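SPD1 nuclease (Streptococcus pyogenes, PDB 2XGR) is an extracellular, prophage-encoded DNase that probably hydrolyses DNA with the help of a bound metal ion. Local coordinates at residues M117-L122 with R135-M140; V193-E198 with L241-G246; L210-L215 with G226-I231. All blocks are in the same frame, centred on the assembly; numbering follows the deposited sequence.

Interactions 1 and 2 are neighbours, their centres 10 Å apart, and they touch directly: Met-117 N lies 3.0 Å from Gly-246 O, a probable hydrogen bond, and Met-117 SD packs on Leu-241 CD2 at 3.6 Å. Interaction 1 holds the sequence that resembles the family's active-site motif, and a bound PEG lies about 4 Å from the side chain of His-121. Interaction 3 lies on the opposite side of the chain's centre from interaction 1, about 23 Å between centres; its centre is about 25 Å from that of interaction 2. It belongs to the large antiparallel sheet, and residues 193-198 run into the same sheet, where Gln-196 CD meets Ile-231 CG2 at 3.7 Å.

Interaction 1 of 3, residues M117-L122 with R135-M140; sequences MNRGHL and RNLVAM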
loop_
_atom_site.group_PDB
_atom_site.type_symbol
_atom_site.label_atom_id
_atom_site.label_comp_id
_atom_site.label_asym_id
_atom_site.label_seq_id
_atom_site.Cartn_x
_atom_site.Cartn_y
_atom_site.Cartn_z
ATOM N N MET A 117 -8.747 11.902 14.417
ATOM C CA MET A 117 -8.411 10.675 13.676
ATOM C C MET A 117 -6.983 10.227 13.973
ATOM O O MET A 117 -6.106 11.048 14.263
ATOM C CB MET A 117 -8.572 10.939 12.194
ATOM C CG MET A 117 -10.035 11.009 11.716
ATOM S SD MET A 117 -9.917 11.364 9.926
ATOM C CE MET A 117 -9.528 9.691 9.277
ATOM N N ASN A 118 -6.750 8.906 13.912
ATOM C CA ASN A 118 -5.436 8.358 14.183
ATOM C C ASN A 118 -4.765 8.322 12.813
ATOM O O ASN A 118 -5.475 8.422 11.817
ATOM C CB ASN A 118 -5.589 6.901 14.675
ATOM C CG ASN A 118 -6.188 6.814 16.078
ATOM O OD1 ASN A 118 -7.289 6.269 16.274
ATOM N ND2 ASN A 118 -5.527 7.450 17.024
ATOM N N ARG A 119 -3.463 8.088 12.794
ATOM C CA ARG A 119 -2.682 8.010 11.547
ATOM C C ARG A 119 -2.266 6.552 11.217
ATOM O O ARG A 119 -1.889 5.775 12.094
ATOM C CB ARG A 119 -1.451 8.882 11.681
ATOM C CG ARG A 119 -1.763 10.421 11.608
ATOM C CD ARG A 119 -0.476 11.214 11.452
ATOM N NE ARG A 119 0.441 10.994 12.558
ATOM C CZ ARG A 119 1.744 11.307 12.546
ATOM N NH1 ARG A 119 2.327 11.856 11.471
ATOM N NH2 ARG A 119 2.479 11.080 13.638
ATOM N N GLY A 120 -2.427 6.194 9.956
ATOM C CA GLY A 120 -2.067 4.861 9.495
ATOM C C GLY A 120 -0.945 4.947 8.474
ATOM O O GLY A 120 -0.645 6.026 7.854
ATOM N N HIS A 121 -0.255 3.819 8.291
ATOM C CA HIS A 121 0.865 3.815 7.402
ATOM C C HIS A 121 0.399 3.902 5.927
ATOM O O HIS A 121 -0.692 3.434 5.592
ATOM C CB HIS A 121 1.578 2.440 7.492
ATOM C CG HIS A 121 2.528 2.344 8.661
ATOM N ND1 HIS A 121 2.111 2.536 9.958
ATOM C CD2 HIS A 121 3.842 2.042 8.732
ATOM C CE1 HIS A 121 3.144 2.410 10.776
ATOM N NE2 HIS A 121 4.194 2.074 10.064
ATOM N N LEU A 122 1.262 4.474 5.074
ATOM C CA LEU A 122 1.061 4.351 3.619
ATOM C C LEU A 122 1.561 2.938 3.191
ATOM O O LEU A 122 0.749 2.068 2.946
ATOM C CB LEU A 122 1.791 5.466 2.858
ATOM C CG LEU A 122 1.191 6.897 3.172
ATOM C CD1 LEU A 122 2.080 7.979 2.394
ATOM C CD2 LEU A 122 -0.255 7.001 2.614
ATOM N N ARG A 135 6.345 11.078 6.702
ATOM C CA ARG A 135 6.215 10.904 5.213
ATOM C C ARG A 135 5.612 9.562 4.807
ATOM O O ARG A 135 5.254 9.367 3.642
ATOM C CB ARG A 135 7.555 10.973 4.547
ATOM C CG ARG A 135 8.079 12.419 4.649
ATOM C CD ARG A 135 9.555 12.370 4.261
ATOM N NE ARG A 135 10.164 13.625 4.642
ATOM C CZ ARG A 135 10.560 13.987 5.868
ATOM N NH1 ARG A 135 10.293 13.265 7.004
ATOM N NH2 ARG A 135 11.259 15.120 5.934
ATOM N N ASN A 136 5.460 8.666 5.788
ATOM C CA ASN A 136 4.740 7.390 5.570
ATOM C C ASN A 136 3.460 7.275 6.408
ATOM O O ASN A 136 2.901 6.184 6.610
ATOM C CB ASN A 136 5.701 6.230 5.898
ATOM C CG ASN A 136 5.180 4.899 5.385
ATOM O OD1 ASN A 136 4.820 4.816 4.203
ATOM N ND2 ASN A 136 5.009 3.860 6.304
ATOM N N LEU A 137 2.885 8.416 6.856
ATOM C CA LEU A 137 1.686 8.372 7.677
ATOM C C LEU A 137 0.645 9.366 7.143
ATOM O O LEU A 137 1.028 10.483 6.787
ATOM C CB LEU A 137 2.002 8.776 9.140
ATOM C CG LEU A 137 2.856 7.764 9.935
ATOM C CD1 LEU A 137 3.364 8.362 11.253
ATOM C CD2 LEU A 137 2.035 6.481 10.182
ATOM N N VAL A 138 -0.622 8.984 7.167
ATOM C CA VAL A 138 -1.777 9.882 6.933
ATOM C C VAL A 138 -2.895 9.557 7.921
ATOM O O VAL A 138 -3.056 8.407 8.383
ATOM C CB VAL A 138 -2.304 9.774 5.482
ATOM C CG1 VAL A 138 -1.204 10.165 4.476
ATOM C CG2 VAL A 138 -2.806 8.345 5.194
ATOM N N ALA A 139 -3.750 10.553 8.194
ATOM C CA ALA A 139 -4.943 10.328 8.949
ATOM C C ALA A 139 -5.781 9.290 8.221
ATOM O O ALA A 139 -6.087 9.468 7.043
ATOM C CB ALA A 139 -5.726 11.643 9.015
ATOM N N MET A 140 -6.214 8.231 8.907
ATOM C CA MET A 140 -6.838 7.130 8.242
ATOM C C MET A 140 -7.928 6.551 9.155
ATOM O O MET A 140 -7.694 6.428 10.382
ATOM C CB MET A 140 -5.737 6.041 8.004
ATOM C CG MET A 140 -6.193 5.006 7.094
ATOM S SD MET A 140 -4.817 3.842 6.777
ATOM C CE MET A 140 -3.743 4.768 5.672
HETATM O O HOH W 1 -8.555 6.915 12.864
HETATM O O HOH W 2 2.375 12.714 8.603
#
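Arg-119 and Leu-137 cross at about a right angle, with Leu-137 CD1 over the centre of one face of the guanidinium and 3.6 Å from Arg-119 CZ. In the plane of that group, at its edge, a water accepts from Arg-119 NH1 and donates to Leu-137 O, so the guanidinium holds Leu-137 twice, its face on the CD1 methyl and its edge, through water, on the backbone O. His-121 lies alongside Leu-137, pointing the same way, its ND1 4.0 Å from Leu-137 CD2. His-121 and Asn-136 cross obliquely, ring and amide planes 86° apart, with Asn-136 ND2 3.2 Å from His-121 CD2; Asn-136 OD1 lies 3.4 Å from Leu-122 CB. On the face of Val-138, its CG1 meets Leu-122 CD2 at 3.8 Å. Met-140 runs past Gly-120, Met-140 CE reaching His-121 O at 3.3 Å.

The backbones beneath form an antiparallel ladder. Gly-120 N donates to Val-138 O at 2.8 Å. In return, Val-138 N donates to Gly-120 O at 3.0 Å. Met-140 N to Asn-118 O and Leu-122 N to Asn-136 O flank this pair.

Further out, Val-123 N and Ser-76 OG hold Asn-136 OD1, Leu-130 O takes the bond from His-121 NE2, and strand 178-186 backs Leu-122 and Val-138. Two short strands followed by helix 142-146 match the beta-beta-alpha-metal (His-Me) finger, and Asn-118 to His-121 reads NRGH, close to the DRGH motif whose histidine is the probable general base in related nucleases.

Interaction 2 of 3, residues V193-E198 with L241-G246; sequences VPRQIE and LDYLNG
Arg-195 lies flat on Tyr-243, guanidinium and ring planes 13° apart and their centres 4.1 Å from one another. The cation is off-centre, Arg-195 CZ standing above Tyr-243 CD2 at 3.5 Å; Arg-195 CD instead occupies the middle of the face, 3.9 Å from the ring centroid, as a CH-pi contact. A bend at chi2 (-95°) puts CD there. The opposite face of the ring carries Leu-241 CB, nearer the rim, so the tyrosine is sandwiched. Glu-191 forms a salt bridge with Arg-195 NE, which helps fix the guanidinium.

Apolar packing adds Val-193, crossing Tyr-243 at about a right angle. Its CG1 meets Tyr-243 CD1 at 3.6 Å, and CG2 presses on Gly-246 CA at 3.5 Å, tight for two carbons. Here the lead-in to strand 196-204 of the large antiparallel sheet meets the turn of the small beta-hairpin formed by strands 240-242 and 247-249. Gly-246, at positive phi (82°), helps close that turn.

Among the polar contacts, Val-193 N donates to Tyr-243 O at 3.1 Å. Inside the turn Gly-246 N bonds to Asp-242 O at 2.7 Å, and Asp-242 OD1 receives weak bonds from Leu-244 N and Asn-245 N. At the far end of the ring, Tyr-243 OH bonds to Asn-234 O, and a water held by Arg-195 O makes a weak, long bond to the same hydroxyl.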
loop_
_atom_site.group_PDB
_atom_site.type_symbol
_atom_site.label_atom_id
_atom_site.label_comp_id
_atom_site.label_asym_id
_atom_site.label_seq_id
_atom_site.Cartn_x
_atom_site.Cartn_y
_atom_site.Cartn_z
ATOM N N VAL A 193 -6.736 15.219 5.552
ATOM C CA VAL A 193 -7.072 13.789 5.510
ATOM C C VAL A 193 -7.255 13.476 4.045
ATOM O O VAL A 193 -8.123 14.059 3.355
ATOM C CB VAL A 193 -8.454 13.531 6.253
ATOM C CG1 VAL A 193 -8.840 11.994 6.259
ATOM C CG2 VAL A 193 -8.414 14.062 7.624
ATOM N N PRO A 194 -6.494 12.483 3.503
ATOM C CA PRO A 194 -6.813 12.127 2.100
ATOM C C PRO A 194 -8.176 11.504 1.939
ATOM O O PRO A 194 -8.578 10.719 2.749
ATOM C CB PRO A 194 -5.710 11.075 1.709
ATOM C CG PRO A 194 -5.285 10.469 3.066
ATOM C CD PRO A 194 -5.581 11.536 4.166
ATOM N N ARG A 195 -8.901 11.809 0.861
ATOM C CA ARG A 195 -10.184 11.184 0.590
ATOM C C ARG A 195 -10.027 9.741 0.159
ATOM O O ARG A 195 -10.945 8.937 0.314
ATOM C CB ARG A 195 -10.841 11.938 -0.566
ATOM C CG ARG A 195 -11.187 13.378 -0.147
ATOM C CD ARG A 195 -12.562 13.461 0.311
ATOM N NE ARG A 195 -12.883 14.856 0.737
ATOM C CZ ARG A 195 -14.121 15.269 0.990
ATOM N NH1 ARG A 195 -15.106 14.390 0.820
ATOM N NH2 ARG A 195 -14.364 16.525 1.453
ATOM N N GLN A 196 -8.887 9.474 -0.486
ATOM C CA GLN A 196 -8.635 8.176 -1.090
ATOM C C GLN A 196 -7.166 7.820 -0.913
ATOM O O GLN A 196 -6.304 8.684 -0.735
ATOM C CB GLN A 196 -8.926 8.149 -2.613
ATOM C CG GLN A 196 -10.375 8.440 -2.931
ATOM C CD GLN A 196 -10.584 8.642 -4.394
ATOM O OE1 GLN A 196 -9.721 9.197 -5.094
ATOM N NE2 GLN A 196 -11.712 8.162 -4.889
ATOM N N ILE A 197 -6.869 6.509 -0.968
ATOM C CA ILE A 197 -5.462 6.079 -1.057
ATOM C C ILE A 197 -5.326 5.160 -2.256
ATOM O O ILE A 197 -6.168 4.272 -2.468
ATOM C CB ILE A 197 -5.095 5.199 0.247
ATOM C CG1 ILE A 197 -5.374 6.009 1.523
ATOM C CG2 ILE A 197 -3.624 4.671 0.171
ATOM C CD1 ILE A 197 -4.407 7.171 1.825
ATOM N N GLU A 198 -4.272 5.374 -3.045
ATOM C CA GLU A 198 -4.016 4.567 -4.240
ATOM C C GLU A 198 -2.915 3.552 -3.927
ATOM O O GLU A 198 -1.803 3.983 -3.579
ATOM C CB GLU A 198 -3.457 5.489 -5.336
ATOM C CG GLU A 198 -3.187 4.776 -6.619
ATOM C CD GLU A 198 -2.391 5.592 -7.636
ATOM O OE1 GLU A 198 -3.057 6.179 -8.520
ATOM O OE2 GLU A 198 -1.122 5.590 -7.620
ATOM N N LEU A 241 -16.431 11.999 8.481
ATOM C CA LEU A 241 -15.127 12.592 8.697
ATOM C C LEU A 241 -15.160 14.057 8.327
ATOM O O LEU A 241 -15.757 14.408 7.362
ATOM C CB LEU A 241 -14.034 11.903 7.852
ATOM C CG LEU A 241 -13.840 10.402 8.102
ATOM C CD1 LEU A 241 -12.858 9.803 7.113
ATOM C CD2 LEU A 241 -13.337 10.195 9.533
ATOM N N ASP A 242 -14.454 14.840 9.100
ATOM C CA ASP A 242 -13.974 16.173 8.741
ATOM C C ASP A 242 -12.570 16.033 8.122
ATOM O O ASP A 242 -11.523 16.027 8.836
ATOM C CB ASP A 242 -13.960 17.093 9.959
ATOM C CG ASP A 242 -13.323 18.494 9.663
ATOM O OD1 ASP A 242 -13.018 18.749 8.470
ATOM O OD2 ASP A 242 -13.141 19.307 10.622
ATOM N N TYR A 243 -12.587 16.059 6.786
ATOM C CA TYR A 243 -11.336 15.903 5.952
ATOM C C TYR A 243 -10.427 17.089 6.072
ATOM O O TYR A 243 -9.174 17.019 5.928
ATOM C CB TYR A 243 -11.596 15.520 4.485
ATOM C CG TYR A 243 -12.275 14.208 4.287
ATOM C CD1 TYR A 243 -11.515 13.020 4.101
ATOM C CD2 TYR A 243 -13.663 14.100 4.266
ATOM C CE1 TYR A 243 -12.118 11.815 4.000
ATOM C CE2 TYR A 243 -14.295 12.838 4.084
ATOM C CZ TYR A 243 -13.485 11.693 4.001
ATOM O OH TYR A 243 -14.070 10.470 3.789
ATOM N N LEU A 244 -11.035 18.230 6.438
ATOM C CA LEU A 244 -10.253 19.388 6.595
ATOM C C LEU A 244 -9.471 19.455 7.891
ATOM O O LEU A 244 -8.319 19.908 7.911
ATOM C CB LEU A 244 -11.136 20.623 6.353
ATOM C CG LEU A 244 -10.543 21.997 6.209
ATOM C CD1 LEU A 244 -9.504 22.027 5.141
ATOM C CD2 LEU A 244 -11.684 22.933 5.819
ATOM N N ASN A 245 -10.072 19.010 9.002
ATOM C CA ASN A 245 -9.468 19.209 10.299
ATOM C C ASN A 245 -8.989 17.900 10.909
ATOM O O ASN A 245 -8.213 17.899 11.868
ATOM C CB ASN A 245 -10.459 19.939 11.228
ATOM C CG ASN A 245 -10.813 21.368 10.700
ATOM O OD1 ASN A 245 -9.929 22.237 10.660
ATOM N ND2 ASN A 245 -12.068 21.583 10.241
ATOM N N GLY A 246 -9.439 16.783 10.335
ATOM C CA GLY A 246 -8.907 15.488 10.750
ATOM C C GLY A 246 -9.607 14.989 12.013
ATOM O O GLY A 246 -8.953 14.540 12.940
HETATM O O HOH W 3 -13.622 9.306 0.654
#

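Interaction 3 of 3, residues L210-L215 with G226-I231; sequences LLTIRL and GVTTVI
Thr-212 sets both branches of its side chain against the carbonyl of Gly-226: OG1 donates to Gly-226 O at 2.8 Å, and the methyl CG2 lies 3.1 Å from the same oxygen. A chi1 of -58° holds OG1 beside its own backbone N and aims it at Gly-226 O. The donor lies in the carbonyl plane, on a lone pair, at a C=O...donor angle of 110°. Glycine fits at Gly-226 because a CB there would point at 210-215 and clash with Thr-212 OG1; at this backbone conformation it would also jam against the carbonyl O of the residue before.

Thr-228 crosses Thr-212 at about a right angle, its OG1 3.8 Å from Thr-212 CG2. Here contact passes through two waters. The first accepts from Ile-213 N and from Thr-228 OG1 and donates to Gly-226 O at 2.9 Å, so that this oxygen has two donors. The second donates to both Ile-213 O and Thr-228 OG1. Beside this polar patch, Leu-210 CD1 and Val-227 CG2 make a loose apolar contact at 4.4 Å.

Strands 209-214 and 228-233 each pair with strand 196-204 in the large, branched antiparallel sheet: Leu-211 bonds to Gly-203 through the backbone, and Thr-228 packs on Tyr-201. Trp-170 of helix 160-173 packs on Ile-213, and Asp-223 OD1 takes Val-227 N. Between the two segments themselves there is one direct hydrogen bond, from a side chain, and no backbone ladder. The two waters instead satisfy the N-H and C=O of Ile-213, and Thr-228 OG1, donating to the first and accepting from the second, ties them together.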
loop_
_atom_site.group_PDB
_atom_site.type_symbol
_atom_site.label_atom_id
_atom_site.label_comp_id
_atom_site.label_asym_id
_atom_site.label_seq_id
_atom_site.Cartn_x
_atom_site.Cartn_y
_atom_site.Cartn_z
ATOM N N LEU A 210 8.236 -7.573 -15.780
ATOM C CA LEU A 210 7.080 -7.283 -14.909
ATOM C C LEU A 210 6.194 -8.489 -14.777
ATOM O O LEU A 210 5.816 -9.139 -15.802
ATOM C CB LEU A 210 6.307 -6.103 -15.455
ATOM C CG LEU A 210 7.120 -4.829 -15.484
ATOM C CD1 LEU A 210 6.275 -3.645 -15.983
ATOM C CD2 LEU A 210 7.699 -4.568 -14.025
ATOM N N LEU A 211 5.730 -8.735 -13.539
ATOM C CA LEU A 211 4.790 -9.774 -13.280
ATOM C C LEU A 211 3.478 -9.150 -12.768
ATOM O O LEU A 211 3.501 -8.485 -11.743
ATOM C CB LEU A 211 5.332 -10.707 -12.190
ATOM C CG LEU A 211 6.798 -11.159 -12.407
ATOM C CD1 LEU A 211 7.354 -11.998 -11.220
ATOM C CD2 LEU A 211 6.961 -11.970 -13.726
ATOM N N THR A 212 2.376 -9.357 -13.462
ATOM C CA THR A 212 1.112 -8.766 -12.996
ATOM C C THR A 212 0.596 -9.611 -11.875
ATOM O O THR A 212 0.403 -10.787 -12.039
ATOM C CB THR A 212 0.034 -8.642 -14.101
ATOM O OG1 THR A 212 0.575 -7.873 -15.113
ATOM C CG2 THR A 212 -1.130 -7.833 -13.576
ATOM N N ILE A 213 0.368 -8.979 -10.701
ATOM C CA ILE A 213 -0.030 -9.741 -9.520
ATOM C C ILE A 213 -1.549 -9.605 -9.320
ATOM O O ILE A 213 -2.079 -8.498 -9.372
ATOM C CB ILE A 213 0.678 -9.156 -8.270
ATOM C CG1 ILE A 213 2.178 -9.477 -8.312
ATOM C CG2 ILE A 213 0.044 -9.845 -6.970
ATOM C CD1 ILE A 213 3.121 -8.677 -7.328
ATOM N N ARG A 214 -2.245 -10.731 -9.101
ATOM C CA ARG A 214 -3.699 -10.697 -8.891
ATOM C C ARG A 214 -4.020 -11.101 -7.475
ATOM O O ARG A 214 -3.554 -12.116 -7.000
ATOM C CB ARG A 214 -4.404 -11.703 -9.865
ATOM C CG ARG A 214 -3.905 -11.527 -11.330
ATOM C CD ARG A 214 -4.854 -10.882 -12.344
ATOM N NE ARG A 214 -4.254 -11.079 -13.679
ATOM C CZ ARG A 214 -3.928 -10.109 -14.534
ATOM N NH1 ARG A 214 -4.247 -8.847 -14.264
ATOM N NH2 ARG A 214 -3.305 -10.409 -15.680
ATOM N N LEU A 215 -4.653 -10.178 -6.775
ATOM C CA LEU A 215 -5.044 -10.411 -5.393
ATOM C C LEU A 215 -6.516 -10.767 -5.211
ATOM O O LEU A 215 -6.954 -10.950 -4.058
ATOM C CB LEU A 215 -4.696 -9.184 -4.550
ATOM C CG LEU A 215 -3.227 -8.733 -4.694
ATOM C CD1 LEU A 215 -2.968 -7.547 -3.700
ATOM C CD2 LEU A 215 -2.305 -9.892 -4.400
ATOM N N GLY A 226 0.696 -3.909 -17.280
ATOM C CA GLY A 226 0.499 -4.902 -16.286
ATOM C C GLY A 226 0.649 -4.465 -14.815
ATOM O O GLY A 226 0.617 -5.318 -13.946
ATOM N N VAL A 227 0.789 -3.161 -14.592
ATOM C CA VAL A 227 0.914 -2.608 -13.216
ATOM C C VAL A 227 -0.518 -2.415 -12.701
ATOM O O VAL A 227 -1.376 -1.890 -13.412
ATOM C CB VAL A 227 1.626 -1.261 -13.295
ATOM C CG1 VAL A 227 1.699 -0.581 -11.842
ATOM C CG2 VAL A 227 3.024 -1.516 -13.887
ATOM N N THR A 228 -0.786 -2.859 -11.460
ATOM C CA THR A 228 -2.150 -2.841 -10.893
ATOM C C THR A 228 -2.314 -1.705 -9.919
ATOM O O THR A 228 -1.376 -1.409 -9.194
ATOM C CB THR A 228 -2.420 -4.139 -10.144
ATOM O OG1 THR A 228 -2.339 -5.229 -11.062
ATOM C CG2 THR A 228 -3.857 -4.210 -9.566
ATOM N N THR A 229 -3.438 -0.999 -10.026
ATOM C CA THR A 229 -3.749 0.066 -9.078
ATOM C C THR A 229 -5.105 -0.221 -8.463
ATOM O O THR A 229 -6.045 -0.563 -9.174
ATOM C CB THR A 229 -3.784 1.415 -9.811
ATOM O OG1 THR A 229 -2.529 1.624 -10.484
ATOM C CG2 THR A 229 -4.027 2.638 -8.820
ATOM N N VAL A 230 -5.203 -0.015 -7.148
ATOM C CA VAL A 230 -6.454 -0.183 -6.389
ATOM C C VAL A 230 -6.696 1.162 -5.708
ATOM O O VAL A 230 -5.752 1.722 -5.085
ATOM C CB VAL A 230 -6.233 -1.313 -5.304
ATOM C CG1 VAL A 230 -7.410 -1.238 -4.353
ATOM C CG2 VAL A 230 -6.206 -2.657 -6.024
ATOM N N ILE A 231 -7.901 1.737 -5.843
ATOM C CA ILE A 231 -8.188 3.026 -5.165
ATOM C C ILE A 231 -9.173 2.749 -4.034
ATOM O O ILE A 231 -10.275 2.218 -4.264
ATOM C CB ILE A 231 -8.811 4.095 -6.160
ATOM C CG1 ILE A 231 -7.814 4.394 -7.267
ATOM C CG2 ILE A 231 -9.249 5.390 -5.379
ATOM C CD1 ILE A 231 -8.381 5.243 -8.434
HETATM O O HOH W 4 0.405 -5.961 -11.110
HETATM O O HOH W 5 -4.040 -7.437 -10.945
#